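Long-range contacts in cpftsy (Physcomitrella patens, PDB 4AK9), which probably serves as the chloroplast receptor for the signal recognition particle, an SRP-type GTPase of the SIMIBI class acting in protein transport: residues 218-222 against 258-262; 129-133 against 204-209; 147-151 against 170-176; 103-109 against 289-294. One frame throughout, in Å; residues are numbered along the deposited sequence.

Interaction 1 of 4, residues 218-222 against 258-262; sequences MEELR and FNQVI
Residues 218-222 form an interior turn of helix 215-231, with phi/psi close to -64/-41 throughout, while residues 258-261 make up the last turn of helix 251-261. I262 leaves the helical region at -144/148, although its N still bonds to F258 O at 3.0 Å. The two turns lie side by side, with CA-CA distances of 6.2 Å for M218-V261 and 6.6 Å for R222-I262. L221 points its CA-to-CB bond toward the other helix end and takes a tp rotamer. Its CD2 touches V261 CG1 at 3.9 Å, I262 CG2 at 4.0 Å and F258 CE2 at 4.2 Å. V261 (t) sits between the two turns, its CG2 3.8 Å from M218 CG and its CG1 3.8 Å from M218 O. R222, with chi1 m and chi2 and chi3 both t, reaches across to the end of helix 251-261, where NE donates to V261 O at 3.0 Å and NH2 makes a weak bond to Q260 O, also 3.0 Å. Both helices belong to the GTPase domain, and beneath the contact L221 and I262 reach V122 and M120 of the central strand 117-123. The guanidinium of R222 thus donates to two carbonyls of the last turn, one of them weakly, giving this helix-helix contact a polar edge beside an apolar interior.

Interaction 2 of 4, residues 129-133 against 204-209; sequences KTTTL and LCDTSG
Segment 129-133 is regular helix (L133 N to K129 O 2.9 Å) near the start of helix 126-142, packed against the end of strand 202-205 and the loop that follows. Nearest CA atoms pair L133 with L204 at 6.9 Å and T130 with D206 at 7.2 Å. L204, extended at -108/111, directs its CB toward the helix, where it meets L133 CD1 at 3.5 Å; both leucines have chi angles between wells. C205 has its CA-to-CB bond pointing away from the helix, and its O lies 4.0 Å from L133 CD2. D206 (chi1 t) places CB 3.6 Å from L133 CD2 and OD1 3.8 Å from K129 CE, while OD1 also receives a weak bond from T207 N at 2.8 Å. The sequence and strand-loop-helix geometry fit a P-loop (Walker A) with K129 as its lysine, facing the DTSG sequence at 206-209, the G3 motif of SRP GTPases. K129, in an mtmt rotamer, extends along the loop so that NZ donates to T207 O at 2.6 Å, with a further bond to G123 O. At T207 the OG1 binds I121 O and accepts from water 1 at 2.9 Å. The same water donates to S208 O at 2.8 Å and weakly accepts from K129 NZ at 3.3 Å. Last comes G209, whose N makes a weak 3.1 Å bond to water 2, itself 2.7 Å from K129 NZ.

Interaction 3 of 4, residues 147-151 against 170-176; sequences VLMAA and TGSEIVM
A beta-alpha-beta crossover of the GTPase domain closes here: strand 147-150 is followed, after a loop, by helix 158-170, and the chain returns as strand 173-175, the outermost strand on this side of the chain's sheet. The strands are parallel, their axes 4.4 Å apart at closest approach and 29° apart in direction. The register pairs L148 with E173, M149 with I174 and A150 with V175 (CA-CA 4.8, 4.4 and 4.9 Å). Four backbone bonds join them: E173 N to V147 O 3.2 Å, M149 N to E173 O 2.7 Å, V175 N to M149 O 2.7 Å and A151 N to V175 O 2.9 Å. L148 (tp) and V175 (t) share one face, CD1 to CG2 3.9 Å; M149 (mtt) and I174 (tt) share the other, CB to CG1 4.2 Å, beneath helix 158-170. That helix ends in a Schellman motif with G171 at positive phi (75/28). Just after the turn, S172 OG donates to T170 OG1 at 2.9 Å, which itself bonds to W166 O, and lies 3.6 Å from V147 CB.

Interaction 4 of 4, residues 103-109 against 289-294; sequences RVTTTEL and SIPVKF
Two segments run roughly alongside each other, 34° apart end to end, yet no direct backbone-to-backbone hydrogen bond joins them; waters and one lysine do so instead. Residues 103-109, an irregular linker after helix 85-101, thus lie against the start of strand 292-296 of the GTPase domain's sheet and the turn before it. The nearest CA atoms are V104-P291 (5.5 Å) and T107-K293 (4.7 Å). S289 has positive phi (56/36), and its CB lies 3.8 Å from R103 CZ, over one guanidinium face. V104 (m) packs CB against P291 CD at 4.0 Å, and L109 (mt) brings CD1 to the edge of the F294 ring, 3.9 Å from CZ. Water 4 links T105 N (3.1 Å) with S289 O (2.9 Å), and water 6 links T107 O with K293 O (2.7 Å each). T106 OG1 accepts from E108 N at 3.1 Å in an ST turn. K293 (mttt), also salt-bridged to E238, donates from NZ to E108 O at 3.0 Å and to water 5 at 2.9 Å.

In the fold
Interactions 2 and 3 are buried and share the central sheet: strands 202-205 and 147-150 are neighbours, with D206 N 2.9 Å from A150 O, and 147-151/170-176 is nested within the loop closed by interaction 2. Their chemistry differs, regular backbone pairing in interaction 3 against lysine and water bonding beside the probable P-loop in interaction 2. Interaction 1 is partly buried, joins two helices, and meets interaction 2 where L221 CD1 lies 4.1 Å from T207 CG2. Interaction 4, likewise partly buried and water-bridged, spans the longest stretch of chain and encloses the other three; of the four contacts its centre lies nearest that of the chain, about 8 Å away.

Interaction 1 of 4, residues 218-222 against 258-262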
loop_
_atom_site.group_PDB
_atom_site.type_symbol
_atom_site.label_atom_id
_atom_site.label_comp_id
_atom_site.label_asym_id
_atom_site.label_seq_id
_atom_site.Cartn_x
_atom_site.Cartn_y
_atom_site.Cartn_z
ATOM N N MET A 218 -20.509 -0.709 -16.914
ATOM C CA MET A 218 -20.345 -2.157 -16.838
ATOM C C MET A 218 -21.024 -2.783 -18.034
ATOM O O MET A 218 -20.466 -3.668 -18.694
ATOM C CB MET A 218 -20.969 -2.724 -15.562
ATOM C CG MET A 218 -20.975 -4.250 -15.537
ATOM S SD MET A 218 -22.082 -4.976 -14.286
ATOM C CE MET A 218 -21.539 -4.056 -12.837
ATOM N N GLU A 219 -22.221 -2.295 -18.318
ATOM C CA GLU A 219 -22.998 -2.877 -19.379
ATOM C C GLU A 219 -22.367 -2.602 -20.726
ATOM O O GLU A 219 -22.387 -3.458 -21.612
ATOM C CB GLU A 219 -24.438 -2.384 -19.325
ATOM C CG GLU A 219 -25.362 -3.180 -20.233
ATOM C CD GLU A 219 -25.069 -4.693 -20.214
ATOM O OE1 GLU A 219 -25.012 -5.288 -19.103
ATOM O OE2 GLU A 219 -24.895 -5.289 -21.317
ATOM N N GLU A 220 -21.794 -1.407 -20.881
ATOM C CA GLU A 220 -21.101 -1.039 -22.101
ATOM C C GLU A 220 -19.881 -1.914 -22.386
ATOM O O GLU A 220 -19.641 -2.332 -23.532
ATOM C CB GLU A 220 -20.706 0.449 -22.059
ATOM C CG GLU A 220 -19.937 0.915 -23.302
ATOM C CD GLU A 220 -19.427 2.351 -23.190
ATOM O OE1 GLU A 220 -20.228 3.250 -22.821
ATOM O OE2 GLU A 220 -18.223 2.577 -23.468
ATOM N N LEU A 221 -19.095 -2.205 -21.351
ATOM C CA LEU A 221 -17.936 -3.056 -21.563
ATOM C C LEU A 221 -18.368 -4.470 -21.941
ATOM O O LEU A 221 -17.765 -5.095 -22.832
ATOM C CB LEU A 221 -17.053 -3.069 -20.304
ATOM C CG LEU A 221 -15.745 -3.868 -20.318
ATOM C CD1 LEU A 221 -14.886 -3.662 -21.603
ATOM C CD2 LEU A 221 -14.949 -3.495 -19.037
ATOM N N ARG A 222 -19.392 -4.989 -21.263
ATOM C CA ARG A 222 -19.868 -6.336 -21.598
ATOM C C ARG A 222 -20.414 -6.362 -23.022
ATOM O O ARG A 222 -20.228 -7.340 -23.753
ATOM C CB ARG A 222 -20.946 -6.768 -20.620
ATOM C CG ARG A 222 -20.434 -6.948 -19.222
ATOM C CD ARG A 222 -21.446 -7.629 -18.343
ATOM N NE ARG A 222 -20.797 -8.245 -17.177
ATOM C CZ ARG A 222 -21.257 -8.118 -15.941
ATOM N NH1 ARG A 222 -22.334 -7.374 -15.773
ATOM N NH2 ARG A 222 -20.670 -8.722 -14.891
ATOM N N PHE A 258 -12.900 -4.987 -12.126
ATOM C CA PHE A 258 -12.887 -5.253 -13.569
ATOM C C PHE A 258 -13.069 -6.724 -13.901
ATOM O O PHE A 258 -13.742 -7.082 -14.870
ATOM C CB PHE A 258 -11.622 -4.676 -14.256
ATOM C CG PHE A 258 -11.778 -3.257 -14.706
ATOM C CD1 PHE A 258 -11.636 -2.200 -13.804
ATOM C CD2 PHE A 258 -12.130 -2.967 -16.018
ATOM C CE1 PHE A 258 -11.804 -0.882 -14.204
ATOM C CE2 PHE A 258 -12.303 -1.642 -16.422
ATOM C CZ PHE A 258 -12.144 -0.597 -15.519
ATOM N N ASN A 259 -12.493 -7.613 -13.099
ATOM C CA ASN A 259 -12.592 -9.026 -13.421
ATOM C C ASN A 259 -14.005 -9.564 -13.162
ATOM O O ASN A 259 -14.394 -10.596 -13.685
ATOM C CB ASN A 259 -11.552 -9.833 -12.634
ATOM C CG ASN A 259 -11.547 -11.318 -12.991
ATOM O OD1 ASN A 259 -11.344 -11.725 -14.151
ATOM N ND2 ASN A 259 -11.715 -12.154 -11.960
ATOM N N GLN A 260 -14.771 -8.867 -12.345
ATOM C CA GLN A 260 -16.180 -9.233 -12.198
ATOM C C GLN A 260 -16.986 -8.817 -13.430
ATOM O O GLN A 260 -17.975 -9.486 -13.757
ATOM C CB GLN A 260 -16.789 -8.572 -10.966
ATOM C CG GLN A 260 -16.588 -9.377 -9.686
ATOM C CD GLN A 260 -17.176 -8.668 -8.492
ATOM O OE1 GLN A 260 -16.751 -7.561 -8.150
ATOM N NE2 GLN A 260 -18.187 -9.287 -7.860
ATOM N N VAL A 261 -16.595 -7.717 -14.075
ATOM C CA VAL A 261 -17.252 -7.265 -15.317
ATOM C C VAL A 261 -16.916 -8.132 -16.545
ATOM O O VAL A 261 -17.824 -8.537 -17.301
ATOM C CB VAL A 261 -16.941 -5.784 -15.620
ATOM C CG1 VAL A 261 -17.605 -5.343 -16.930
ATOM C CG2 VAL A 261 -17.415 -4.886 -14.469
ATOM N N ILE A 262 -15.625 -8.453 -16.733
ATOM C CA ILE A 262 -15.143 -9.134 -17.923
ATOM C C ILE A 262 -14.018 -10.093 -17.550
ATOM O O ILE A 262 -13.257 -9.835 -16.609
ATOM C CB ILE A 262 -14.682 -8.061 -19.011
ATOM C CG1 ILE A 262 -14.287 -8.736 -20.324
ATOM C CG2 ILE A 262 -13.537 -7.171 -18.477
ATOM C CD1 ILE A 262 -14.083 -7.700 -21.487
#

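Interaction 2 of 4, residues 129-133 against 204-209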
loop_
_atom_site.group_PDB
_atom_site.type_symbol
_atom_site.label_atom_id
_atom_site.label_comp_id
_atom_site.label_asym_id
_atom_site.label_seq_id
_atom_site.Cartn_x
_atom_site.Cartn_y
_atom_site.Cartn_z
ATOM N N LYS A 129 -3.913 3.360 -20.638
ATOM C CA LYS A 129 -4.394 2.381 -21.605
ATOM C C LYS A 129 -3.934 2.739 -23.011
ATOM O O LYS A 129 -3.444 1.877 -23.748
ATOM C CB LYS A 129 -5.926 2.281 -21.587
ATOM C CG LYS A 129 -6.514 1.642 -20.363
ATOM C CD LYS A 129 -8.029 1.321 -20.557
ATOM C CE LYS A 129 -8.881 2.563 -20.745
ATOM N NZ LYS A 129 -10.332 2.243 -20.457
ATOM N N THR A 130 -4.072 4.012 -23.367
ATOM C CA THR A 130 -3.682 4.486 -24.703
ATOM C C THR A 130 -2.192 4.274 -24.949
ATOM O O THR A 130 -1.778 3.715 -25.975
ATOM C CB THR A 130 -4.032 5.976 -24.893
ATOM O OG1 THR A 130 -5.445 6.150 -24.713
ATOM C CG2 THR A 130 -3.661 6.413 -26.289
ATOM N N THR A 131 -1.377 4.695 -23.988
ATOM C CA THR A 131 0.057 4.523 -24.087
ATOM C C THR A 131 0.423 3.057 -24.183
ATOM O O THR A 131 1.242 2.670 -25.013
ATOM C CB THR A 131 0.742 5.140 -22.833
ATOM O OG1 THR A 131 0.569 6.558 -22.864
ATOM C CG2 THR A 131 2.210 4.823 -22.827
ATOM N N THR A 132 -0.204 2.221 -23.356
ATOM C CA THR A 132 0.110 0.783 -23.390
ATOM C C THR A 132 -0.211 0.158 -24.745
ATOM O O THR A 132 0.572 -0.660 -25.260
ATOM C CB THR A 132 -0.606 0.022 -22.248
ATOM O OG1 THR A 132 -0.186 0.594 -21.000
ATOM C CG2 THR A 132 -0.234 -1.483 -22.269
ATOM N N LEU A 133 -1.370 0.537 -25.271
ATOM C CA LEU A 133 -1.859 0.146 -26.587
ATOM C C LEU A 133 -0.781 0.479 -27.645
ATOM O O LEU A 133 -0.418 -0.360 -28.459
ATOM C CB LEU A 133 -3.158 0.917 -26.864
ATOM C CG LEU A 133 -4.412 0.197 -27.390
ATOM C CD1 LEU A 133 -4.147 -1.260 -27.601
ATOM C CD2 LEU A 133 -5.593 0.389 -26.440
ATOM N N LEU A 204 -5.984 -4.437 -31.901
ATOM C CA LEU A 204 -5.768 -3.928 -30.538
ATOM C C LEU A 204 -6.896 -2.967 -30.198
ATOM O O LEU A 204 -6.987 -1.880 -30.757
ATOM C CB LEU A 204 -4.411 -3.209 -30.445
ATOM C CG LEU A 204 -3.139 -3.914 -29.966
ATOM C CD1 LEU A 204 -3.233 -5.404 -30.081
ATOM C CD2 LEU A 204 -1.832 -3.389 -30.617
ATOM N N CYS A 205 -7.771 -3.355 -29.275
ATOM C CA CYS A 205 -8.989 -2.561 -28.955
ATOM C C CYS A 205 -8.864 -1.732 -27.692
ATOM O O CYS A 205 -8.548 -2.266 -26.627
ATOM C CB CYS A 205 -10.198 -3.497 -28.751
ATOM S SG CYS A 205 -10.566 -4.569 -30.158
ATOM N N ASP A 206 -9.143 -0.443 -27.786
ATOM C CA ASP A 206 -9.278 0.376 -26.584
ATOM C C ASP A 206 -10.721 0.300 -26.128
ATOM O O ASP A 206 -11.614 0.028 -26.927
ATOM C CB ASP A 206 -8.896 1.820 -26.874
ATOM C CG ASP A 206 -8.601 2.620 -25.601
ATOM O OD1 ASP A 206 -8.571 2.015 -24.492
ATOM O OD2 ASP A 206 -8.377 3.846 -25.722
ATOM N N THR A 207 -10.958 0.507 -24.835
ATOM C CA THR A 207 -12.318 0.460 -24.285
ATOM C C THR A 207 -12.487 1.582 -23.274
ATOM O O THR A 207 -11.492 2.122 -22.755
ATOM C CB THR A 207 -12.604 -0.874 -23.542
ATOM O OG1 THR A 207 -11.628 -1.059 -22.490
ATOM C CG2 THR A 207 -12.539 -2.059 -24.492
ATOM N N SER A 208 -13.736 1.932 -22.975
ATOM C CA SER A 208 -13.969 2.964 -21.969
ATOM C C SER A 208 -13.855 2.349 -20.575
ATOM O O SER A 208 -14.138 1.163 -20.377
ATOM C CB SER A 208 -15.330 3.616 -22.161
ATOM O OG SER A 208 -15.445 4.122 -23.478
ATOM N N GLY A 209 -13.425 3.139 -19.602
ATOM C CA GLY A 209 -13.388 2.646 -18.229
ATOM C C GLY A 209 -13.195 3.790 -17.262
ATOM O O GLY A 209 -12.642 4.826 -17.644
HETATM O O HOH W 1 -11.945 -0.486 -19.659
HETATM O O HOH W 2 -10.986 4.878 -20.504
#

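Interaction 3 of 4, residues 147-151 against 170-176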
loop_
_atom_site.group_PDB
_atom_site.type_symbol
_atom_site.label_atom_id
_atom_site.label_comp_id
_atom_site.label_asym_id
_atom_site.label_seq_id
_atom_site.Cartn_x
_atom_site.Cartn_y
_atom_site.Cartn_z
ATOM N N VAL A 147 -0.940 -4.767 -37.758
ATOM C CA VAL A 147 -1.773 -4.362 -36.625
ATOM C C VAL A 147 -2.858 -3.373 -37.015
ATOM O O VAL A 147 -2.597 -2.423 -37.766
ATOM C CB VAL A 147 -0.920 -3.658 -35.523
ATOM C CG1 VAL A 147 -1.800 -3.155 -34.389
ATOM C CG2 VAL A 147 0.158 -4.593 -35.011
ATOM N N LEU A 148 -4.067 -3.593 -36.499
ATOM C CA LEU A 148 -5.152 -2.627 -36.624
ATOM C C LEU A 148 -5.597 -2.161 -35.242
ATOM O O LEU A 148 -5.892 -2.982 -34.378
ATOM C CB LEU A 148 -6.350 -3.244 -37.355
ATOM C CG LEU A 148 -7.621 -2.389 -37.410
ATOM C CD1 LEU A 148 -7.393 -1.182 -38.318
ATOM C CD2 LEU A 148 -8.856 -3.198 -37.907
ATOM N N MET A 149 -5.667 -0.848 -35.038
ATOM C CA MET A 149 -6.130 -0.322 -33.757
ATOM C C MET A 149 -7.592 0.050 -33.826
ATOM O O MET A 149 -8.082 0.501 -34.866
ATOM C CB MET A 149 -5.295 0.895 -33.328
ATOM C CG MET A 149 -3.843 0.585 -33.071
ATOM S SD MET A 149 -2.975 2.110 -32.620
ATOM C CE MET A 149 -1.338 1.531 -32.358
ATOM N N ALA A 150 -8.304 -0.136 -32.713
ATOM C CA ALA A 150 -9.716 0.218 -32.642
ATOM C C ALA A 150 -9.970 1.162 -31.487
ATOM O O ALA A 150 -9.704 0.819 -30.304
ATOM C CB ALA A 150 -10.575 -1.043 -32.494
ATOM N N ALA A 151 -10.488 2.343 -31.811
ATOM C CA ALA A 151 -10.697 3.387 -30.813
ATOM C C ALA A 151 -12.050 3.260 -30.135
ATOM O O ALA A 151 -12.977 4.042 -30.405
ATOM C CB ALA A 151 -10.529 4.773 -31.431
ATOM N N THR A 170 3.624 3.977 -35.021
ATOM C CA THR A 170 3.929 2.559 -35.116
ATOM C C THR A 170 3.640 1.991 -36.479
ATOM O O THR A 170 3.972 0.832 -36.741
ATOM C CB THR A 170 3.155 1.722 -34.081
ATOM O OG1 THR A 170 1.748 1.943 -34.259
ATOM C CG2 THR A 170 3.577 2.098 -32.673
ATOM N N GLY A 171 3.017 2.773 -37.349
ATOM C CA GLY A 171 2.708 2.265 -38.676
ATOM C C GLY A 171 1.533 1.299 -38.657
ATOM O O GLY A 171 1.438 0.401 -39.492
ATOM N N SER A 172 0.647 1.476 -37.683
ATOM C CA SER A 172 -0.564 0.662 -37.574
ATOM C C SER A 172 -1.711 1.403 -38.214
ATOM O O SER A 172 -1.717 2.640 -38.235
ATOM C CB SER A 172 -0.906 0.413 -36.097
ATOM O OG SER A 172 0.189 -0.197 -35.430
ATOM N N GLU A 173 -2.696 0.658 -38.713
ATOM C CA GLU A 173 -3.947 1.264 -39.180
ATOM C C GLU A 173 -4.870 1.460 -37.991
ATOM O O GLU A 173 -4.656 0.851 -36.933
ATOM C CB GLU A 173 -4.624 0.367 -40.228
ATOM C CG GLU A 173 -3.723 0.032 -41.423
ATOM C CD GLU A 173 -3.379 1.260 -42.266
ATOM O OE1 GLU A 173 -4.324 1.968 -42.695
ATOM O OE2 GLU A 173 -2.166 1.518 -42.491
ATOM N N ILE A 174 -5.895 2.292 -38.152
ATOM C CA ILE A 174 -6.807 2.558 -37.048
ATOM C C ILE A 174 -8.252 2.737 -37.498
ATOM O O ILE A 174 -8.517 3.365 -38.526
ATOM C CB ILE A 174 -6.350 3.791 -36.207
ATOM C CG1 ILE A 174 -7.331 4.080 -35.064
ATOM C CG2 ILE A 174 -6.203 5.043 -37.084
ATOM C CD1 ILE A 174 -6.723 4.935 -33.953
ATOM N N VAL A 175 -9.181 2.151 -36.736
ATOM C CA VAL A 175 -10.608 2.377 -36.937
ATOM C C VAL A 175 -11.113 3.302 -35.841
ATOM O O VAL A 175 -10.890 3.041 -34.638
ATOM C CB VAL A 175 -11.417 1.060 -36.866
ATOM C CG1 VAL A 175 -12.919 1.358 -36.797
ATOM C CG2 VAL A 175 -11.074 0.122 -38.044
ATOM N N MET A 176 -11.798 4.376 -36.235
ATOM C CA MET A 176 -12.352 5.321 -35.268
ATOM C C MET A 176 -13.869 5.514 -35.392
ATOM O O MET A 176 -14.487 5.023 -36.337
ATOM C CB MET A 176 -11.622 6.659 -35.374
ATOM C CG MET A 176 -10.113 6.515 -35.218
ATOM S SD MET A 176 -9.265 8.100 -35.190
ATOM C CE MET A 176 -10.260 8.951 -33.958
#

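Interaction 4 of 4, residues 103-109 against 289-294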
loop_
_atom_site.group_PDB
_atom_site.type_symbol
_atom_site.label_atom_id
_atom_site.label_comp_id
_atom_site.label_asym_id
_atom_site.label_seq_id
_atom_site.Cartn_x
_atom_site.Cartn_y
_atom_site.Cartn_z
ATOM N N ARG A 103 0.576 -21.281 -9.936
ATOM C CA ARG A 103 -0.866 -21.329 -10.140
ATOM C C ARG A 103 -1.321 -20.725 -11.485
ATOM O O ARG A 103 -2.306 -21.193 -12.090
ATOM C CB ARG A 103 -1.576 -20.649 -8.944
ATOM C CG ARG A 103 -3.065 -20.301 -9.186
ATOM C CD ARG A 103 -3.988 -21.563 -9.357
ATOM N NE ARG A 103 -5.392 -21.156 -9.444
ATOM C CZ ARG A 103 -5.966 -20.733 -10.565
ATOM N NH1 ARG A 103 -5.264 -20.690 -11.691
ATOM N NH2 ARG A 103 -7.243 -20.354 -10.583
ATOM N N VAL A 104 -0.609 -19.717 -11.994
ATOM C CA VAL A 104 -1.105 -19.005 -13.169
ATOM C C VAL A 104 -0.789 -19.671 -14.484
ATOM O O VAL A 104 0.135 -20.498 -14.599
ATOM C CB VAL A 104 -0.582 -17.525 -13.234
ATOM C CG1 VAL A 104 -1.281 -16.692 -12.160
ATOM C CG2 VAL A 104 0.950 -17.507 -13.061
ATOM N N THR A 105 -1.574 -19.306 -15.489
ATOM C CA THR A 105 -1.302 -19.732 -16.847
ATOM C C THR A 105 -0.119 -18.939 -17.415
ATOM O O THR A 105 0.403 -18.024 -16.766
ATOM C CB THR A 105 -2.544 -19.549 -17.728
ATOM O OG1 THR A 105 -3.050 -18.215 -17.556
ATOM C CG2 THR A 105 -3.616 -20.547 -17.320
ATOM N N THR A 106 0.308 -19.302 -18.619
ATOM C CA THR A 106 1.470 -18.672 -19.235
ATOM C C THR A 106 1.385 -17.132 -19.359
ATOM O O THR A 106 0.304 -16.547 -19.548
ATOM C CB THR A 106 1.712 -19.256 -20.633
ATOM O OG1 THR A 106 2.848 -18.625 -21.217
ATOM C CG2 THR A 106 0.500 -19.027 -21.534
ATOM N N THR A 107 2.533 -16.481 -19.234
ATOM C CA THR A 107 2.605 -15.030 -19.387
ATOM C C THR A 107 2.489 -14.617 -20.854
ATOM O O THR A 107 2.291 -13.424 -21.169
ATOM C CB THR A 107 3.936 -14.473 -18.815
ATOM O OG1 THR A 107 5.047 -15.107 -19.486
ATOM C CG2 THR A 107 4.030 -14.750 -17.333
ATOM N N GLU A 108 2.669 -15.581 -21.754
ATOM C CA GLU A 108 2.630 -15.287 -23.186
ATOM C C GLU A 108 1.255 -14.879 -23.664
ATOM O O GLU A 108 0.233 -15.355 -23.157
ATOM C CB GLU A 108 3.043 -16.511 -24.026
ATOM C CG GLU A 108 4.444 -17.058 -23.733
ATOM C CD GLU A 108 5.559 -16.192 -24.320
ATOM O OE1 GLU A 108 5.367 -15.620 -25.426
ATOM O OE2 GLU A 108 6.634 -16.091 -23.673
ATOM N N LEU A 109 1.222 -14.024 -24.685
ATOM C CA LEU A 109 -0.048 -13.741 -25.345
ATOM C C LEU A 109 -0.490 -14.980 -26.129
ATOM O O LEU A 109 0.338 -15.662 -26.749
ATOM C CB LEU A 109 0.094 -12.561 -26.287
ATOM C CG LEU A 109 0.388 -11.246 -25.582
ATOM C CD1 LEU A 109 0.620 -10.170 -26.615
ATOM C CD2 LEU A 109 -0.754 -10.867 -24.649
ATOM N N SER A 289 -4.770 -14.859 -9.052
ATOM C CA SER A 289 -4.517 -16.071 -9.828
ATOM C C SER A 289 -4.605 -15.834 -11.342
ATOM O O SER A 289 -5.057 -16.714 -12.089
ATOM C CB SER A 289 -5.497 -17.194 -9.393
ATOM O OG SER A 289 -5.460 -17.392 -7.965
ATOM N N ILE A 290 -4.159 -14.652 -11.793
ATOM C CA ILE A 290 -4.139 -14.260 -13.209
ATOM C C ILE A 290 -2.748 -13.681 -13.453
ATOM O O ILE A 290 -2.229 -12.937 -12.587
ATOM C CB ILE A 290 -5.183 -13.159 -13.460
ATOM C CG1 ILE A 290 -6.602 -13.747 -13.351
ATOM C CG2 ILE A 290 -4.995 -12.493 -14.844
ATOM C CD1 ILE A 290 -7.633 -12.660 -13.193
ATOM N N PRO A 291 -2.082 -14.107 -14.552
ATOM C CA PRO A 291 -0.683 -13.690 -14.708
ATOM C C PRO A 291 -0.521 -12.202 -15.045
ATOM O O PRO A 291 -1.391 -11.549 -15.648
ATOM C CB PRO A 291 -0.193 -14.567 -15.882
ATOM C CG PRO A 291 -1.449 -14.805 -16.709
ATOM C CD PRO A 291 -2.520 -15.006 -15.641
ATOM N N VAL A 292 0.592 -11.645 -14.593
ATOM C CA VAL A 292 1.065 -10.360 -15.119
ATOM C C VAL A 292 1.777 -10.705 -16.437
ATOM O O VAL A 292 2.646 -11.593 -16.463
ATOM C CB VAL A 292 2.046 -9.682 -14.130
ATOM C CG1 VAL A 292 2.785 -8.522 -14.837
ATOM C CG2 VAL A 292 1.289 -9.165 -12.893
ATOM N N LYS A 293 1.393 -10.046 -17.536
ATOM C CA LYS A 293 1.932 -10.388 -18.844
ATOM C C LYS A 293 2.983 -9.388 -19.348
ATOM O O LYS A 293 3.911 -9.782 -20.079
ATOM C CB LYS A 293 0.791 -10.546 -19.874
ATOM C CG LYS A 293 -0.131 -11.751 -19.552
ATOM C CD LYS A 293 -0.903 -12.295 -20.776
ATOM C CE LYS A 293 -1.440 -13.704 -20.392
ATOM N NZ LYS A 293 -2.056 -14.448 -21.523
ATOM N N PHE A 294 2.830 -8.123 -18.961
ATOM C CA PHE A 294 3.821 -7.063 -19.257
ATOM C C PHE A 294 4.031 -6.156 -18.043
ATOM O O PHE A 294 3.092 -5.937 -17.241
ATOM C CB PHE A 294 3.341 -6.199 -20.429
ATOM C CG PHE A 294 3.234 -6.961 -21.722
ATOM C CD1 PHE A 294 2.058 -7.636 -22.051
ATOM C CD2 PHE A 294 4.305 -7.017 -22.591
ATOM C CE1 PHE A 294 1.964 -8.353 -23.250
ATOM C CE2 PHE A 294 4.221 -7.750 -23.803
ATOM C CZ PHE A 294 3.038 -8.415 -24.115
HETATM O O HOH W 3 -7.740 -17.711 -12.649
HETATM O O HOH W 4 -4.242 -18.117 -14.475
HETATM O O HOH W 5 -2.292 -17.063 -20.198
HETATM O O HOH W 6 4.043 -11.571 -22.142
#